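Local coordinates for class B carbapenemase GOB-18 (Elizabethkingia meningoseptica, PDB 5K0W), which probably hydrolyses beta-lactam antibiotics, carbapenems among them, using two zinc ions as a class B3 metallo-beta-lactamase, at residues Q19-P24 and T144-T149; V58-N63 and L162-L167. All coordinates share one frame; numbering follows the deposited sequence.

How the contacts relate
Two partly buried contacts join distant parts of one metallo-beta-lactamase chain. Contact 1 and contact 2 have centres 30 Å apart, each 18 Å from the centre of the chain, and their nearest atoms are about 15 Å apart. Along the chain the segments alternate: 19-24, 58-63, 144-149, 162-167. The seven-stranded sheet links them, since 58-63 is the turn between its strands 55-59 and 62-66, while 144-149 leads into its outermost strand 152-154. Contact 2 also joins that sheet to the five-stranded one, away from the annotated sites; in contact 1 the N-terminal segment packs on the loop 144-149 near the zinc ligands.

Contact 1 of 2, residues Q19-P24 and T144-T149; sequences QVVKEP and TFKPVT
Glu23 passes Thr144 of the loop 144-149 on its way to Ala71. From CB its chain turns with CG anti to the carbonyl carbon (chi1 -71°), which sets CG 3.4 Å from the backbone O of Thr144. Beyond CG the chain is extended (chi2 172°), and the carboxylate finds its partner outside the loop: OE2 accepts a hydrogen bond from the backbone N of Ala71. OE1 lies close to Glu72 OE2, a proximity of like charges that might raise the proton affinity of either group.

The rest is van der Waals packing, much of it side chain on backbone, between irregular segments whose touching parts, 21-24 and 144-146, run in roughly opposite directions, 151° apart. Val21 lays its two methyls along one side of the 145-146 backbone: CG1, anti to the backbone N, reaches Phe145 CA at 3.8 Å, and CG2 settles 4.0 Å from Lys146 CA. Thr144 answers with its methyl, CG2, which lies 3.8 Å from Lys22 O. The Thr144 and Pro24 side chains cross at about a right angle, CG2 meeting Pro24 CD at 3.8 Å. A backbone hydrogen bond between Lys22 and Val143 adds a polar tie one residue before Thr144.

Tyr101 touches Glu23, Pro24 and Thr144 alike, and the Glu23 side chain is about 7 Å from that of the zinc ligand Asp102, so this N-terminal segment packs alongside the dizinc site of the metallo-beta-lactamase fold.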
# COMPACT_ATOMS: atom_id res chain seq x y z
N GLN A 19 -5.50 -24.29 7.70
CA GLN A 19 -4.23 -23.79 8.23
C GLN A 19 -4.60 -22.51 9.02
O GLN A 19 -5.32 -21.65 8.50
CB GLN A 19 -3.26 -23.45 7.09
CG GLN A 19 -2.97 -24.62 6.14
CD GLN A 19 -1.90 -24.31 5.12
OE1 GLN A 19 -1.41 -23.18 5.01
NE2 GLN A 19 -1.52 -25.31 4.32
N VAL A 20 -4.20 -22.46 10.29
CA VAL A 20 -4.56 -21.41 11.24
C VAL A 20 -3.84 -20.09 10.96
O VAL A 20 -2.62 -20.07 10.84
CB VAL A 20 -4.36 -21.90 12.70
CG1 VAL A 20 -4.82 -20.85 13.71
CG2 VAL A 20 -5.11 -23.21 12.95
N VAL A 21 -4.62 -18.99 10.91
CA VAL A 21 -4.15 -17.61 10.73
C VAL A 21 -3.95 -17.00 12.13
O VAL A 21 -4.84 -17.12 12.97
CB VAL A 21 -5.16 -16.78 9.89
CG1 VAL A 21 -4.72 -15.32 9.78
CG2 VAL A 21 -5.37 -17.38 8.51
N LYS A 22 -2.79 -16.35 12.38
CA LYS A 22 -2.53 -15.66 13.64
C LYS A 22 -1.63 -14.44 13.45
O LYS A 22 -0.43 -14.59 13.15
CB LYS A 22 -1.96 -16.62 14.71
CG LYS A 22 -2.09 -16.07 16.13
CD LYS A 22 -0.89 -16.40 16.98
CE LYS A 22 -0.92 -15.66 18.29
NZ LYS A 22 0.29 -15.95 19.10
N GLU A 23 -2.20 -13.24 13.62
CA GLU A 23 -1.48 -11.97 13.50
C GLU A 23 -0.55 -11.81 14.71
O GLU A 23 -0.88 -12.31 15.78
CB GLU A 23 -2.45 -10.79 13.48
CG GLU A 23 -3.25 -10.69 12.19
CD GLU A 23 -4.37 -9.66 12.18
OE1 GLU A 23 -4.85 -9.27 13.26
OE2 GLU A 23 -4.79 -9.28 11.06
N PRO A 24 0.61 -11.11 14.58
CA PRO A 24 1.48 -10.95 15.75
C PRO A 24 0.76 -10.32 16.94
O PRO A 24 -0.19 -9.53 16.78
CB PRO A 24 2.61 -10.05 15.23
CG PRO A 24 2.63 -10.29 13.77
CD PRO A 24 1.20 -10.47 13.39
N THR A 144 0.23 -15.10 8.91
CA THR A 144 -0.19 -13.82 9.52
C THR A 144 -1.46 -13.25 8.89
O THR A 144 -2.05 -12.32 9.44
CB THR A 144 0.95 -12.79 9.51
OG1 THR A 144 1.62 -12.83 8.26
CG2 THR A 144 1.93 -12.99 10.65
N PHE A 145 -1.87 -13.78 7.74
CA PHE A 145 -3.06 -13.32 7.04
C PHE A 145 -3.62 -14.44 6.18
O PHE A 145 -2.87 -15.33 5.75
CB PHE A 145 -2.75 -12.06 6.19
CG PHE A 145 -1.82 -12.27 5.02
CD1 PHE A 145 -0.45 -12.11 5.17
CD2 PHE A 145 -2.32 -12.56 3.76
CE1 PHE A 145 0.41 -12.26 4.08
CE2 PHE A 145 -1.47 -12.73 2.68
CZ PHE A 145 -0.11 -12.57 2.84
N LYS A 146 -4.95 -14.39 5.90
CA LYS A 146 -5.65 -15.38 5.07
C LYS A 146 -5.02 -15.40 3.69
O LYS A 146 -5.07 -14.38 3.00
CB LYS A 146 -7.14 -15.03 4.92
CG LYS A 146 -8.06 -15.42 6.06
CD LYS A 146 -9.42 -14.73 5.84
CE LYS A 146 -10.55 -15.28 6.65
NZ LYS A 146 -11.85 -15.08 5.96
N PRO A 147 -4.40 -16.52 3.27
CA PRO A 147 -3.80 -16.56 1.93
C PRO A 147 -4.78 -16.22 0.81
O PRO A 147 -5.97 -16.51 0.92
CB PRO A 147 -3.27 -18.00 1.83
CG PRO A 147 -4.02 -18.76 2.84
CD PRO A 147 -4.23 -17.81 3.96
N VAL A 148 -4.28 -15.56 -0.25
CA VAL A 148 -5.06 -15.13 -1.42
C VAL A 148 -4.32 -15.50 -2.73
O VAL A 148 -3.08 -15.49 -2.75
CB VAL A 148 -5.52 -13.63 -1.32
CG1 VAL A 148 -4.34 -12.67 -1.29
CG2 VAL A 148 -6.49 -13.25 -2.43
N THR A 149 -5.09 -15.85 -3.78
CA THR A 149 -4.57 -16.23 -5.10
C THR A 149 -4.80 -15.12 -6.14
O THR A 149 -5.95 -14.85 -6.49
CB THR A 149 -5.06 -17.62 -5.47
OG1 THR A 149 -4.50 -18.54 -4.52
CG2 THR A 149 -4.66 -18.04 -6.87

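Contact 2 of 2, residues V58-N63 and L162-L167; sequences VTDKGN and LGNITL
Leu162 overlaps the far end of the turn 59-62 with its two methyl branches. CG stands anti to the backbone N (chi1 -169°), and from there CD2 reaches 3.6 Å from the carbonyl O of Gly62, while CD1 lies at 4.1 Å from Lys61 O. Thr59 crosses this leucine at about a right angle, its OG1 3.9 Å from Leu162 CG. The Thr59 methyl, CG2, comes 3.5 Å from the backbone O of Leu162 and packs on Ile165 CB at 4.0 Å, spanning both ends of the opposing turn.

The hydroxyl of Thr59 is used within its own turn. OG1 donates to Gly62 O at 2.6 Å, in the carbonyl plane and on a lone pair, and accepts from the backbone N of Lys61 with an N-H...O angle of 137°, which makes an ST turn. Gly62 O also receives the backbone N of Thr59, so two donors grip this carbonyl, and the hydroxyl is held by giving one bond and taking another.

Farther out, Gly163 has a positive phi, and a CB on it would clash with Asp60 OD1; its absence lets Lys61 CG close to 3.7 Å from Gly163 CA and Asp60 OD1 approach the same CA. The Asp60 carboxylate and Asn164 amide meet tip to tip, Asp60 OD1 3.6 Å from Asn164 OD1, their planes 19° apart, without a hydrogen bond.

Two hairpin tips thus meet: a type I turn joining strands 55-59 and 62-66 of one sheet, and a type II' turn joining 159-162 and 165-171 of the other. Inward from the tips, Ile165 packs on Ile57, Ile64 and Phe184, and Leu162 on Ile64, Lys92 and Ile93, between the two sheets of the alpha-beta-beta-alpha sandwich.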
# COMPACT_ATOMS: atom_id res chain seq x y z
N VAL A 58 -12.84 5.71 -7.32
CA VAL A 58 -14.20 5.56 -7.82
C VAL A 58 -14.24 5.87 -9.31
O VAL A 58 -13.84 6.96 -9.72
CB VAL A 58 -15.16 6.48 -7.01
CG1 VAL A 58 -16.60 6.32 -7.47
CG2 VAL A 58 -15.02 6.23 -5.51
N THR A 59 -14.69 4.91 -10.14
CA THR A 59 -14.83 5.14 -11.59
C THR A 59 -16.27 4.92 -12.03
O THR A 59 -17.10 4.37 -11.28
CB THR A 59 -13.92 4.25 -12.46
OG1 THR A 59 -14.63 3.06 -12.78
CG2 THR A 59 -12.53 3.96 -11.84
N ASP A 60 -16.53 5.28 -13.28
CA ASP A 60 -17.79 5.17 -14.02
C ASP A 60 -18.22 3.70 -14.22
O ASP A 60 -19.41 3.41 -14.27
CB ASP A 60 -17.73 5.94 -15.38
CG ASP A 60 -16.42 5.86 -16.22
OD1 ASP A 60 -15.31 6.07 -15.64
OD2 ASP A 60 -16.52 5.68 -17.46
N LYS A 61 -17.22 2.80 -14.35
CA LYS A 61 -17.34 1.36 -14.59
C LYS A 61 -17.02 0.49 -13.36
O LYS A 61 -16.87 -0.73 -13.52
CB LYS A 61 -16.42 0.94 -15.77
CG LYS A 61 -16.41 1.87 -16.98
CD LYS A 61 -17.55 1.65 -17.95
CE LYS A 61 -17.51 2.71 -19.03
NZ LYS A 61 -18.83 2.88 -19.71
N GLY A 62 -16.92 1.10 -12.17
CA GLY A 62 -16.62 0.40 -10.93
C GLY A 62 -15.54 1.02 -10.08
O GLY A 62 -15.04 2.10 -10.40
N ASN A 63 -15.14 0.35 -8.99
CA ASN A 63 -14.14 0.84 -8.04
C ASN A 63 -12.89 0.00 -7.92
O ASN A 63 -12.89 -1.21 -8.18
CB ASN A 63 -14.75 1.01 -6.65
CG ASN A 63 -15.97 1.86 -6.58
OD1 ASN A 63 -16.17 2.80 -7.36
ND2 ASN A 63 -16.81 1.56 -5.61
N LEU A 162 -9.60 0.87 -15.70
CA LEU A 162 -11.00 0.74 -15.27
C LEU A 162 -11.60 2.12 -15.51
O LEU A 162 -11.14 3.09 -14.91
CB LEU A 162 -11.09 0.32 -13.78
CG LEU A 162 -12.47 -0.10 -13.25
CD1 LEU A 162 -12.86 -1.47 -13.75
CD2 LEU A 162 -12.50 -0.08 -11.74
N GLY A 163 -12.52 2.21 -16.45
CA GLY A 163 -13.08 3.49 -16.86
C GLY A 163 -12.01 4.33 -17.53
O GLY A 163 -11.15 3.79 -18.24
N ASN A 164 -12.00 5.65 -17.26
CA ASN A 164 -11.01 6.59 -17.81
C ASN A 164 -9.71 6.57 -17.00
O ASN A 164 -8.67 7.02 -17.50
CB ASN A 164 -11.57 8.01 -17.87
CG ASN A 164 -12.94 8.13 -18.47
OD1 ASN A 164 -13.88 8.59 -17.81
ND2 ASN A 164 -13.10 7.77 -19.74
N ILE A 165 -9.78 6.04 -15.76
CA ILE A 165 -8.66 5.88 -14.82
C ILE A 165 -7.67 4.84 -15.35
O ILE A 165 -8.08 3.75 -15.77
CB ILE A 165 -9.22 5.52 -13.41
CG1 ILE A 165 -9.66 6.78 -12.62
CG2 ILE A 165 -8.29 4.61 -12.58
CD1 ILE A 165 -8.50 7.68 -11.98
N THR A 166 -6.37 5.18 -15.33
CA THR A 166 -5.25 4.32 -15.71
C THR A 166 -4.18 4.43 -14.63
O THR A 166 -3.67 5.52 -14.37
CB THR A 166 -4.67 4.66 -17.10
OG1 THR A 166 -5.73 4.71 -18.06
CG2 THR A 166 -3.61 3.65 -17.55
N LEU A 167 -3.84 3.29 -13.99
CA LEU A 167 -2.82 3.23 -12.97
C LEU A 167 -1.60 2.53 -13.52
O LEU A 167 -1.73 1.55 -14.26
CB LEU A 167 -3.34 2.45 -11.75
CG LEU A 167 -3.79 3.28 -10.56
CD1 LEU A 167 -5.14 3.86 -10.80
CD2 LEU A 167 -3.90 2.42 -9.35